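Local coordinates for flavin-dependent thymidylate synthase (Thermus thermophilus, PDB 6J61), which probably catalyses the FAD-dependent reductive methylation of dUMP to dTMP, with methylenetetrahydrofolate as methyl donor and NADPH as reductant, at residues 5-10 and 197-202; 69-74 and 99-104; 77-82 and 182-187. All blocks are in the same frame, centred on the assembly; numbering follows the deposited sequence.

Interaction 1. Residues 5-10 and 197-202; sequences LTIPVL and ARAIAE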
loop_
_atom_site.group_PDB
_atom_site.type_symbol
_atom_site.label_atom_id
_atom_site.label_comp_id
_atom_site.label_asym_id
_atom_site.label_seq_id
_atom_site.Cartn_x
_atom_site.Cartn_y
_atom_site.Cartn_z
ATOM N N LEU A 5 5.828 25.988 9.007
ATOM C CA LEU A 5 7.052 26.810 8.814
ATOM C C LEU A 5 7.772 26.341 7.556
ATOM O O LEU A 5 7.404 25.329 6.960
ATOM C CB LEU A 5 7.978 26.676 10.031
ATOM C CG LEU A 5 8.602 27.984 10.548
ATOM C CD1 LEU A 5 9.252 27.747 11.899
ATOM C CD2 LEU A 5 9.619 28.523 9.552
ATOM N N THR A 6 8.795 27.085 7.156
ATOM C CA THR A 6 9.570 26.753 5.975
ATOM C C THR A 6 11.024 26.619 6.368
ATOM O O THR A 6 11.477 27.283 7.288
ATOM C CB THR A 6 9.475 27.865 4.938
ATOM O OG1 THR A 6 8.100 28.081 4.602
ATOM C CG2 THR A 6 10.264 27.498 3.691
ATOM N N ILE A 7 11.762 25.765 5.678
ATOM C CA ILE A 7 13.175 25.606 5.980
ATOM C C ILE A 7 13.949 25.501 4.685
ATOM O O ILE A 7 13.617 24.705 3.818
ATOM C CB ILE A 7 13.457 24.328 6.785
ATOM C CG1 ILE A 7 12.749 24.380 8.137
ATOM C CG2 ILE A 7 14.964 24.153 6.963
ATOM C CD1 ILE A 7 12.795 23.059 8.863
ATOM N N PRO A 8 14.999 26.305 4.532
ATOM C CA PRO A 8 15.767 26.220 3.287
ATOM C C PRO A 8 16.676 25.000 3.293
ATOM O O PRO A 8 17.194 24.607 4.339
ATOM C CB PRO A 8 16.591 27.516 3.284
ATOM C CG PRO A 8 15.864 28.415 4.238
ATOM C CD PRO A 8 15.404 27.477 5.320
ATOM N N VAL A 9 16.855 24.393 2.129
ATOM C CA VAL A 9 17.754 23.257 2.008
ATOM C C VAL A 9 18.511 23.448 0.714
ATOM O O VAL A 9 17.940 23.860 -0.295
ATOM C CB VAL A 9 17.025 21.897 1.949
ATOM C CG1 VAL A 9 18.065 20.773 2.018
ATOM C CG2 VAL A 9 16.011 21.779 3.085
ATOM N N LEU A 10 19.796 23.139 0.748
ATOM C CA LEU A 10 20.663 23.288 -0.410
ATOM C C LEU A 10 20.657 24.735 -0.870
ATOM O O LEU A 10 20.233 25.628 -0.134
ATOM C CB LEU A 10 20.224 22.368 -1.547
ATOM C CG LEU A 10 20.204 20.881 -1.192
ATOM C CD1 LEU A 10 19.982 20.062 -2.466
ATOM C CD2 LEU A 10 21.511 20.488 -0.532
ATOM N N ALA A 197 15.907 15.405 4.917
ATOM C CA ALA A 197 15.349 14.636 6.023
ATOM C C ALA A 197 15.585 15.390 7.346
ATOM O O ALA A 197 14.758 15.339 8.258
ATOM C CB ALA A 197 15.988 13.232 6.059
ATOM N N ARG A 198 16.712 16.093 7.443
ATOM C CA ARG A 198 17.021 16.858 8.649
ATOM C C ARG A 198 15.977 17.967 8.817
ATOM O O ARG A 198 15.434 18.185 9.905
ATOM C CB ARG A 198 18.426 17.478 8.569
ATOM C CG ARG A 198 19.578 16.480 8.642
ATOM C CD ARG A 198 20.783 17.109 9.355
ATOM N NE ARG A 198 22.029 17.034 8.582
ATOM C CZ ARG A 198 22.884 16.010 8.601
ATOM N NH1 ARG A 198 22.645 14.946 9.364
ATOM N NH2 ARG A 198 23.986 16.052 7.853
ATOM N N ALA A 199 15.698 18.661 7.723
ATOM C CA ALA A 199 14.712 19.724 7.739
ATOM C C ALA A 199 13.384 19.179 8.268
ATOM O O ALA A 199 12.780 19.735 9.187
ATOM C CB ALA A 199 14.533 20.267 6.334
ATOM N N ILE A 200 12.937 18.079 7.681
ATOM C CA ILE A 200 11.684 17.478 8.084
ATOM C C ILE A 200 11.712 17.062 9.546
ATOM O O ILE A 200 10.765 17.316 10.293
ATOM C CB ILE A 200 11.358 16.264 7.190
ATOM C CG1 ILE A 200 11.070 16.764 5.776
ATOM C CG2 ILE A 200 10.176 15.477 7.752
ATOM C CD1 ILE A 200 10.688 15.684 4.817
ATOM N N ALA A 201 12.807 16.425 9.945
ATOM C CA ALA A 201 12.964 15.966 11.317
ATOM C C ALA A 201 12.747 17.146 12.263
ATOM O O ALA A 201 12.039 17.041 13.276
ATOM C CB ALA A 201 14.355 15.381 11.505
ATOM N N GLU A 202 13.348 18.278 11.922
ATOM C CA GLU A 202 13.204 19.463 12.748
ATOM C C GLU A 202 11.733 19.845 12.908
ATOM O O GLU A 202 11.265 20.106 14.017
ATOM C CB GLU A 202 13.972 20.631 12.136
ATOM C CG GLU A 202 14.467 21.614 13.164
ATOM C CD GLU A 202 15.429 20.973 14.153
ATOM O OE1 GLU A 202 16.508 20.505 13.718
ATOM O OE2 GLU A 202 15.097 20.933 15.361
#

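Interaction 2. Residues 69-74 and 99-104; sequences HVKAPI and KEEFYE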
loop_
_atom_site.group_PDB
_atom_site.type_symbol
_atom_site.label_atom_id
_atom_site.label_comp_id
_atom_site.label_asym_id
_atom_site.label_seq_id
_atom_site.Cartn_x
_atom_site.Cartn_y
_atom_site.Cartn_z
ATOM N N HIS A 69 5.422 20.882 1.227
ATOM C CA HIS A 69 5.634 21.505 -0.071
ATOM C C HIS A 69 7.158 21.440 -0.161
ATOM O O HIS A 69 7.866 22.116 0.593
ATOM C CB HIS A 69 5.145 22.959 -0.041
ATOM C CG HIS A 69 5.351 23.706 -1.326
ATOM N ND1 HIS A 69 4.983 25.025 -1.485
ATOM C CD2 HIS A 69 5.890 23.324 -2.509
ATOM C CE1 HIS A 69 5.286 25.422 -2.706
ATOM N NE2 HIS A 69 5.837 24.409 -3.350
ATOM N N VAL A 70 7.665 20.599 -1.053
ATOM C CA VAL A 70 9.105 20.421 -1.186
ATOM C C VAL A 70 9.632 20.807 -2.560
ATOM O O VAL A 70 9.038 20.485 -3.589
ATOM C CB VAL A 70 9.505 18.939 -0.925
ATOM C CG1 VAL A 70 11.036 18.799 -0.837
ATOM C CG2 VAL A 70 8.823 18.429 0.337
ATOM N N LYS A 71 10.768 21.493 -2.564
ATOM C CA LYS A 71 11.429 21.914 -3.794
ATOM C C LYS A 71 12.799 21.246 -3.723
ATOM O O LYS A 71 13.550 21.457 -2.766
ATOM C CB LYS A 71 11.569 23.443 -3.813
ATOM C CG LYS A 71 12.179 24.009 -5.082
ATOM C CD LYS A 71 12.231 25.526 -5.056
ATOM C CE LYS A 71 12.823 26.050 -6.359
ATOM N NZ LYS A 71 13.095 27.513 -6.330
ATOM N N ALA A 72 13.122 20.432 -4.721
ATOM C CA ALA A 72 14.394 19.731 -4.710
ATOM C C ALA A 72 14.852 19.269 -6.074
ATOM O O ALA A 72 14.078 19.217 -7.020
ATOM C CB ALA A 72 14.303 18.525 -3.780
ATOM N N PRO A 73 16.140 18.915 -6.187
ATOM C CA PRO A 73 16.706 18.444 -7.454
ATOM C C PRO A 73 16.030 17.122 -7.828
ATOM O O PRO A 73 15.693 16.314 -6.959
ATOM C CB PRO A 73 18.185 18.265 -7.123
ATOM C CG PRO A 73 18.406 19.242 -6.022
ATOM C CD PRO A 73 17.193 19.066 -5.168
ATOM N N ILE A 74 15.837 16.897 -9.120
ATOM C CA ILE A 74 15.195 15.684 -9.570
ATOM C C ILE A 74 15.853 14.433 -8.999
ATOM O O ILE A 74 15.149 13.531 -8.535
ATOM C CB ILE A 74 15.161 15.633 -11.118
ATOM C CG1 ILE A 74 14.157 16.662 -11.629
ATOM C CG2 ILE A 74 14.750 14.268 -11.614
ATOM C CD1 ILE A 74 14.147 16.811 -13.145
ATOM N N LYS A 99 11.464 26.006 -14.969
ATOM C CA LYS A 99 12.266 27.118 -14.500
ATOM C C LYS A 99 13.733 26.716 -14.554
ATOM O O LYS A 99 14.079 25.580 -14.255
ATOM C CB LYS A 99 11.839 27.448 -13.074
ATOM C CG LYS A 99 12.174 28.841 -12.593
ATOM C CD LYS A 99 11.452 29.148 -11.276
ATOM C CE LYS A 99 9.932 29.149 -11.463
ATOM N NZ LYS A 99 9.198 29.475 -10.206
ATOM N N GLU A 100 14.598 27.642 -14.948
ATOM C CA GLU A 100 16.024 27.341 -15.042
ATOM C C GLU A 100 16.727 27.376 -13.686
ATOM O O GLU A 100 17.626 28.195 -13.455
ATOM C CB GLU A 100 16.732 28.317 -15.982
ATOM C CG GLU A 100 18.175 27.914 -16.226
ATOM C CD GLU A 100 18.983 28.986 -16.897
ATOM O OE1 GLU A 100 18.625 29.382 -18.024
ATOM O OE2 GLU A 100 19.982 29.431 -16.294
ATOM N N GLU A 101 16.315 26.492 -12.788
ATOM C CA GLU A 101 16.928 26.442 -11.477
ATOM C C GLU A 101 17.665 25.127 -11.315
ATOM O O GLU A 101 17.091 24.051 -11.476
ATOM C CB GLU A 101 15.866 26.609 -10.394
ATOM C CG GLU A 101 15.317 28.021 -10.304
ATOM C CD GLU A 101 14.150 28.135 -9.341
ATOM O OE1 GLU A 101 13.772 29.272 -9.002
ATOM O OE2 GLU A 101 13.602 27.091 -8.931
ATOM N N PHE A 102 18.952 25.221 -11.014
ATOM C CA PHE A 102 19.765 24.038 -10.838
ATOM C C PHE A 102 20.474 24.007 -9.505
ATOM O O PHE A 102 20.831 25.041 -8.947
ATOM C CB PHE A 102 20.807 23.932 -11.947
ATOM C CG PHE A 102 20.220 23.819 -13.311
ATOM C CD1 PHE A 102 19.758 24.947 -13.977
ATOM C CD2 PHE A 102 20.127 22.583 -13.936
ATOM C CE1 PHE A 102 19.213 24.847 -15.251
ATOM C CE2 PHE A 102 19.583 22.470 -15.210
ATOM C CZ PHE A 102 19.126 23.607 -15.870
ATOM N N TYR A 103 20.673 22.797 -9.003
ATOM C CA TYR A 103 21.363 22.596 -7.748
ATOM C C TYR A 103 22.873 22.592 -7.973
ATOM O O TYR A 103 23.421 21.672 -8.584
ATOM C CB TYR A 103 20.954 21.267 -7.124
ATOM C CG TYR A 103 21.969 20.741 -6.149
ATOM C CD1 TYR A 103 22.300 21.468 -5.002
ATOM C CD2 TYR A 103 22.604 19.520 -6.369
ATOM C CE1 TYR A 103 23.235 20.992 -4.090
ATOM C CE2 TYR A 103 23.547 19.030 -5.466
ATOM C CZ TYR A 103 23.855 19.770 -4.325
ATOM O OH TYR A 103 24.759 19.278 -3.407
ATOM N N GLU A 104 23.548 23.624 -7.482
ATOM C CA GLU A 104 24.987 23.683 -7.627
ATOM C C GLU A 104 25.577 23.387 -6.254
ATOM O O GLU A 104 25.434 24.163 -5.318
ATOM C CB GLU A 104 25.404 25.058 -8.162
ATOM C CG GLU A 104 24.838 25.337 -9.554
ATOM C CD GLU A 104 25.404 26.601 -10.199
ATOM O OE1 GLU A 104 26.647 26.718 -10.294
ATOM O OE2 GLU A 104 24.607 27.470 -10.627
#

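Interaction 3. Residues 77-82 and 182-187; sequences ARQWFR and KLRLAP. With FAD (flavin-adenine dinucleotide), chain N; PO4 (phosphate ion), chain F; PO4 (phosphate ion), chain L.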
loop_
_atom_site.group_PDB
_atom_site.type_symbol
_atom_site.label_atom_id
_atom_site.label_comp_id
_atom_site.label_asym_id
_atom_site.label_seq_id
_atom_site.Cartn_x
_atom_site.Cartn_y
_atom_site.Cartn_z
ATOM N N ALA A 77 14.571 13.908 -5.742
ATOM C CA ALA A 77 13.155 13.571 -5.827
ATOM C C ALA A 77 12.927 12.090 -6.100
ATOM O O ALA A 77 12.006 11.491 -5.549
ATOM C CB ALA A 77 12.484 14.400 -6.904
ATOM N N ARG A 78 13.766 11.502 -6.947
ATOM C CA ARG A 78 13.643 10.096 -7.294
ATOM C C ARG A 78 13.889 9.131 -6.132
ATOM O O ARG A 78 13.261 8.066 -6.066
ATOM C CB ARG A 78 14.568 9.762 -8.472
ATOM C CG ARG A 78 13.999 10.239 -9.797
ATOM C CD ARG A 78 14.985 10.132 -10.941
ATOM N NE ARG A 78 15.305 8.758 -11.313
ATOM C CZ ARG A 78 16.517 8.216 -11.209
ATOM N NH1 ARG A 78 17.530 8.929 -10.735
ATOM N NH2 ARG A 78 16.717 6.963 -11.598
ATOM N N GLN A 79 14.796 9.491 -5.224
ATOM C CA GLN A 79 15.083 8.645 -4.070
ATOM C C GLN A 79 13.939 8.833 -3.098
ATOM O O GLN A 79 13.502 7.910 -2.417
ATOM C CB GLN A 79 16.381 9.078 -3.400
ATOM C CG GLN A 79 17.488 9.326 -4.388
ATOM C CD GLN A 79 18.817 9.530 -3.716
ATOM O OE1 GLN A 79 18.922 10.290 -2.755
ATOM N NE2 GLN A 79 19.850 8.859 -4.221
ATOM N N TRP A 80 13.458 10.058 -3.044
ATOM C CA TRP A 80 12.366 10.375 -2.169
ATOM C C TRP A 80 11.117 9.601 -2.591
ATOM O O TRP A 80 10.372 9.099 -1.743
ATOM C CB TRP A 80 12.088 11.875 -2.228
ATOM C CG TRP A 80 11.352 12.418 -1.046
ATOM C CD1 TRP A 80 10.246 11.884 -0.437
ATOM C CD2 TRP A 80 11.642 13.632 -0.354
ATOM N NE1 TRP A 80 9.830 12.698 0.595
ATOM C CE2 TRP A 80 10.671 13.778 0.666
ATOM C CE3 TRP A 80 12.623 14.615 -0.498
ATOM C CZ2 TRP A 80 10.661 14.869 1.535
ATOM C CZ3 TRP A 80 12.607 15.702 0.365
ATOM C CH2 TRP A 80 11.635 15.821 1.367
ATOM N N PHE A 81 10.891 9.496 -3.897
ATOM C CA PHE A 81 9.697 8.820 -4.393
ATOM C C PHE A 81 9.728 7.299 -4.292
ATOM O O PHE A 81 8.717 6.645 -4.540
ATOM C CB PHE A 81 9.390 9.258 -5.836
ATOM C CG PHE A 81 9.068 10.725 -5.975
ATOM C CD1 PHE A 81 9.021 11.560 -4.856
ATOM C CD2 PHE A 81 8.841 11.284 -7.229
ATOM C CE1 PHE A 81 8.756 12.935 -4.989
ATOM C CE2 PHE A 81 8.575 12.655 -7.370
ATOM C CZ PHE A 81 8.534 13.476 -6.248
ATOM N N ARG A 82 10.880 6.745 -3.922
ATOM C CA ARG A 82 11.018 5.298 -3.755
ATOM C C ARG A 82 10.109 4.842 -2.623
ATOM O O ARG A 82 9.830 3.655 -2.484
ATOM C CB ARG A 82 12.465 4.921 -3.413
ATOM C CG ARG A 82 13.446 5.030 -4.569
ATOM C CD ARG A 82 13.140 4.009 -5.656
ATOM N NE ARG A 82 13.875 4.269 -6.896
ATOM C CZ ARG A 82 15.197 4.359 -6.977
ATOM N NH1 ARG A 82 15.942 4.210 -5.887
ATOM N NH2 ARG A 82 15.771 4.609 -8.146
ATOM N N LYS A 182 14.325 7.522 9.414
ATOM C CA LYS A 182 15.292 6.519 9.840
ATOM C C LYS A 182 16.208 6.137 8.684
ATOM O O LYS A 182 17.408 5.955 8.873
ATOM C CB LYS A 182 14.565 5.276 10.362
ATOM C CG LYS A 182 15.463 4.105 10.743
ATOM C CD LYS A 182 16.476 4.490 11.818
ATOM C CE LYS A 182 17.485 3.358 12.097
ATOM N NZ LYS A 182 18.602 3.773 13.006
ATOM N N LEU A 183 15.645 6.026 7.484
ATOM C CA LEU A 183 16.425 5.671 6.304
ATOM C C LEU A 183 17.195 6.832 5.683
ATOM O O LEU A 183 18.357 6.685 5.326
ATOM C CB LEU A 183 15.522 5.053 5.240
ATOM C CG LEU A 183 15.042 3.634 5.541
ATOM C CD1 LEU A 183 13.922 3.252 4.579
ATOM C CD2 LEU A 183 16.220 2.669 5.442
ATOM N N ARG A 184 16.555 7.988 5.560
ATOM C CA ARG A 184 17.207 9.131 4.947
ATOM C C ARG A 184 18.082 9.943 5.884
ATOM O O ARG A 184 18.829 10.826 5.450
ATOM C CB ARG A 184 16.157 10.013 4.293
ATOM C CG ARG A 184 15.332 9.246 3.294
ATOM C CD ARG A 184 16.203 8.642 2.201
ATOM N NE ARG A 184 15.419 7.752 1.357
ATOM C CZ ARG A 184 15.890 7.111 0.295
ATOM N NH1 ARG A 184 17.151 7.263 -0.065
ATOM N NH2 ARG A 184 15.096 6.307 -0.397
ATOM N N LEU A 185 17.988 9.655 7.173
ATOM C CA LEU A 185 18.818 10.340 8.150
ATOM C C LEU A 185 20.090 9.495 8.325
ATOM O O LEU A 185 21.126 9.986 8.758
ATOM C CB LEU A 185 18.056 10.478 9.471
ATOM C CG LEU A 185 17.893 11.874 10.083
ATOM C CD1 LEU A 185 17.988 12.956 9.024
ATOM C CD2 LEU A 185 16.556 11.947 10.812
ATOM N N ALA A 186 20.008 8.219 7.961
ATOM C CA ALA A 186 21.147 7.322 8.068
ATOM C C ALA A 186 22.282 7.855 7.218
ATOM O O ALA A 186 22.053 8.462 6.173
ATOM C CB ALA A 186 20.765 5.932 7.596
ATOM N N PRO A 187 23.529 7.628 7.656
ATOM C CA PRO A 187 24.697 8.104 6.903
ATOM C C PRO A 187 24.914 7.419 5.558
ATOM O O PRO A 187 25.770 7.832 4.786
ATOM C CB PRO A 187 25.863 7.893 7.879
ATOM C CG PRO A 187 25.396 6.757 8.747
ATOM C CD PRO A 187 23.929 7.067 8.961
HETATM P PA FAD N . 8.054 2.671 1.528
HETATM O O1A FAD N . 8.085 2.746 0.047
HETATM O O2A FAD N . 7.370 4.012 2.119
HETATM O O5B FAD N . 7.180 1.394 1.953
HETATM C C5B FAD N . 7.285 1.186 3.364
HETATM C C4B FAD N . 6.798 -0.231 3.644
HETATM O O4B FAD N . 5.419 -0.346 3.229
HETATM C C3B FAD N . 7.578 -1.246 2.825
HETATM O O3B FAD N . 8.771 -1.697 3.467
HETATM C C2B FAD N . 6.570 -2.362 2.592
HETATM O O2B FAD N . 6.612 -3.299 3.675
HETATM C C1B FAD N . 5.216 -1.608 2.495
HETATM N N9A FAD N . 4.783 -1.337 1.089
HETATM C C8A FAD N . 4.455 -0.110 0.562
HETATM N N7A FAD N . 4.112 -0.219 -0.692
HETATM C C5A FAD N . 4.189 -1.511 -1.069
HETATM C C6A FAD N . 3.944 -2.226 -2.281
HETATM N N6A FAD N . 3.525 -1.559 -3.416
HETATM N N1A FAD N . 4.128 -3.566 -2.299
HETATM C C2A FAD N . 4.536 -4.231 -1.207
HETATM N N3A FAD N . 4.780 -3.601 -0.046
HETATM C C4A FAD N . 4.623 -2.261 0.068
HETATM N N1 FAD N . 16.593 0.906 -4.667
HETATM C C2 FAD N . 16.888 0.574 -5.934
HETATM O O2 FAD N . 15.992 0.595 -6.761
HETATM N N3 FAD N . 18.131 0.215 -6.338
HETATM C C4 FAD N . 19.199 0.163 -5.462
HETATM O O4 FAD N . 20.312 -0.165 -5.843
HETATM C C4X FAD N . 18.936 0.518 -4.029
HETATM N N5 FAD N . 19.881 0.500 -3.089
HETATM C C5X FAD N . 19.617 0.825 -1.791
HETATM C C6 FAD N . 20.672 0.782 -0.813
HETATM C C7 FAD N . 20.415 1.108 0.517
HETATM C C7M FAD N . 21.559 1.048 1.513
HETATM C C8 FAD N . 19.094 1.494 0.932
HETATM C C8M FAD N . 18.798 1.850 2.373
HETATM C C9 FAD N . 18.043 1.545 -0.001
HETATM C C9A FAD N . 18.272 1.213 -1.380
HETATM N N10 FAD N . 17.224 1.248 -2.360
HETATM C C10 FAD N . 17.526 0.906 -3.683
HETATM C "C1'" FAD N . 15.831 1.638 -2.020
HETATM C "C2'" FAD N . 15.018 0.516 -1.325
HETATM O "O2'" FAD N . 15.025 -0.681 -2.108
HETATM C "C3'" FAD N . 13.561 0.988 -1.093
HETATM O "O3'" FAD N . 12.898 1.165 -2.358
HETATM C "C4'" FAD N . 13.521 2.327 -0.289
HETATM O "O4'" FAD N . 14.485 2.305 0.782
HETATM C "C5'" FAD N . 12.129 2.548 0.300
HETATM O "O5'" FAD N . 11.992 1.701 1.440
HETATM P P FAD N . 10.448 1.269 1.605
HETATM O O1P FAD N . 9.918 0.730 0.319
HETATM O O2P FAD N . 10.389 0.146 2.744
HETATM O O3P FAD N . 9.593 2.595 2.113
HETATM P P PO4 F . 18.047 5.144 -3.841
HETATM O O1 PO4 F . 18.786 5.775 -2.713
HETATM O O2 PO4 F . 18.953 4.222 -4.573
HETATM O O3 PO4 F . 17.556 6.198 -4.763
HETATM O O4 PO4 F . 16.892 4.380 -3.313
HETATM P P PO4 L . 19.664 6.428 -7.140
HETATM O O1 PO4 L . 19.679 7.886 -6.854
HETATM O O2 PO4 L . 20.304 6.179 -8.456
HETATM O O3 PO4 L . 18.261 5.947 -7.174
HETATM O O4 PO4 L . 20.405 5.704 -6.075
#

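Interaction 1. Residues 5-10 and 197-202
Ile7 and Val9, alternate residues of the edge strand 6-9, both turn their side chains toward helix 191-207 and meet it at the methyl of Ala199. Their two CG2 methyls share this one small target: CG2 of Val9 lies 3.9 Å from Ala199 CB, and CG2 of Ile7 lies 4.0 Å from the same CB. The two branches get there by different rotations. In Ile7, CG2 stands anti to the backbone N while CG1 stands anti to the carbonyl carbon (chi1 -62°); in Val9 the branch that touches is the one anti to the carbonyl carbon. The longer arm of Ile7 is extended at chi2 (170°) and passes beside the alanine methyl, so that CD1 comes 3.3 Å from Ala199 O. Farther along the helix, the same CD1 brushes Glu202 CB at 4.2 Å. The Glu202 side chain sets out toward the strand, but its carboxylate swings away, and only its first carbon takes part. Strand and helix run nearly antiparallel, at 162°, with their axes 9.0 Å apart at closest approach. The surroundings continue the apolar layer: Ile7 also rests on Ile203, and Val15 of the adjoining strand 13-21 touches both Val9 and Ala199. This is sheet-on-helix packing, in which helix 191-207 lies against one of the two outermost strands of the antiparallel sheet within the chain. No hydrogen bond joins the two segments. Strand 6-9 instead has its backbone bonds with strand 13-21, between Ile7 and Val15 for example. Between the two segments the contact is van der Waals packing, largely apolar, through an alanine short enough to let the branched strand residues sit close to the helix backbone.

Interaction 2. Residues 69-74 and 99-104
Lys71 and Glu101 form the charged part of this contact, a salt bridge between strand 65-73 and the loop that runs from strand 87-90 to helix 132-148. Both side chains are extended beyond CG and approach each other at about a right angle. With CG of Lys71 anti to the backbone N (chi1 -177°) and the rest of its chain extended, the ammonium is carried out from the strand. Lys71 NZ lies 2.7 Å from Glu101 OE2, although this oxygen is crowded in the model and its exact place is uncertain. The ammonium of Lys99 lies in the same neighbourhood, its NZ 5.8 Å from Lys71 NZ, and the carboxylate probably softens the repulsion between the two.

Strand 65-73 is the central strand of the five-stranded antiparallel sheet, bonded through its backbone to strands 13-21 and 165-173. Its last residue, Pro73, is also the N-cap of helix 74-80, so Tyr103 packs where strand gives way to helix.

The apolar part is built by Pro73 and Tyr103, whose CA atoms are 6.2 Å apart. Pro73 CG meets Tyr103 CB at 3.4 Å and lies 3.9 Å from Tyr103 CG, approaching the root of the aromatic side chain obliquely. With CG anti to the backbone N (chi1 158°), the ring leads away from Pro73 toward Leu10 and Trp191. Its hydroxyl makes a weak hydrogen bond with Glu192, and Met158 of a neighbouring subunit packs on the tyrosine.

Interaction 3. Residues 77-82 and 182-187
Gln79 and Arg82 touch helix 174-184 through the guanidinium of Arg184. Just before it, Leu183 turns to the cofactor: its CD1 lies 4.0 Å from FAD O4'. Arg184 itself bends at chi2 (-59°), which brings its guanidinium over Gln79, whose CB lies against one face; Arg82 CB lies near the edge, 4.2 Å from Arg184 NH2. Arg184 NH2 comes 3.0 Å from Gln79 O, but the angle is too poor for a hydrogen bond, while Arg184 NE is hydrogen-bonded to NE2 of His83. Arg184 NH1 makes a weak, nearly straight bond (169°) of 3.4 Å to O1 of one phosphate ion, an oxygen at the guanidinium edge and in its plane. Gln79 NE2 gives a bond of 2.8 Å to O1 of a second phosphate, and Arg82 NH2 one of 3.0 Å to O3 of that ion. FAD O2 sits over a face of the Arg82 guanidinium. A leucine in place of Arg82 would probably leave Glu90 of a neighbouring subunit with Arg78 alone of its two arginine partners here, and the second phosphate more weakly held. Ser92, Gly93 and Arg157 of that subunit complete the phosphate binding. All these phosphate ligands are predicted to bind dUMP, and Arg184 to help ionise its N3; the ions, probably from the crystallisation liquor, are consistent with a shared pocket for an anionic nucleotide.

Overall arrangement
Along the chain, interaction 1 encloses the other two, joining the first strand to helix 191-207, whereas the segments of interactions 2 and 3 alternate. The three centres lie 14 to 17 Å apart. Interactions 1 and 2 reach the same antiparallel sheet and meet where Leu10 packs on Tyr103 and Pro73. The first segment of interaction 3 follows that of interaction 2, since helix 74-80 continues from strand 65-73, and Val70 touches Trp80. Interaction 1 reaches interaction 3 through Ile200 on Trp80 and Ala197 on Arg184, helices 174-184 and 191-207 being consecutive. Interaction 3 carries the FAD and predicted dUMP residues, each FAD site being formed by three monomers of the tetramer.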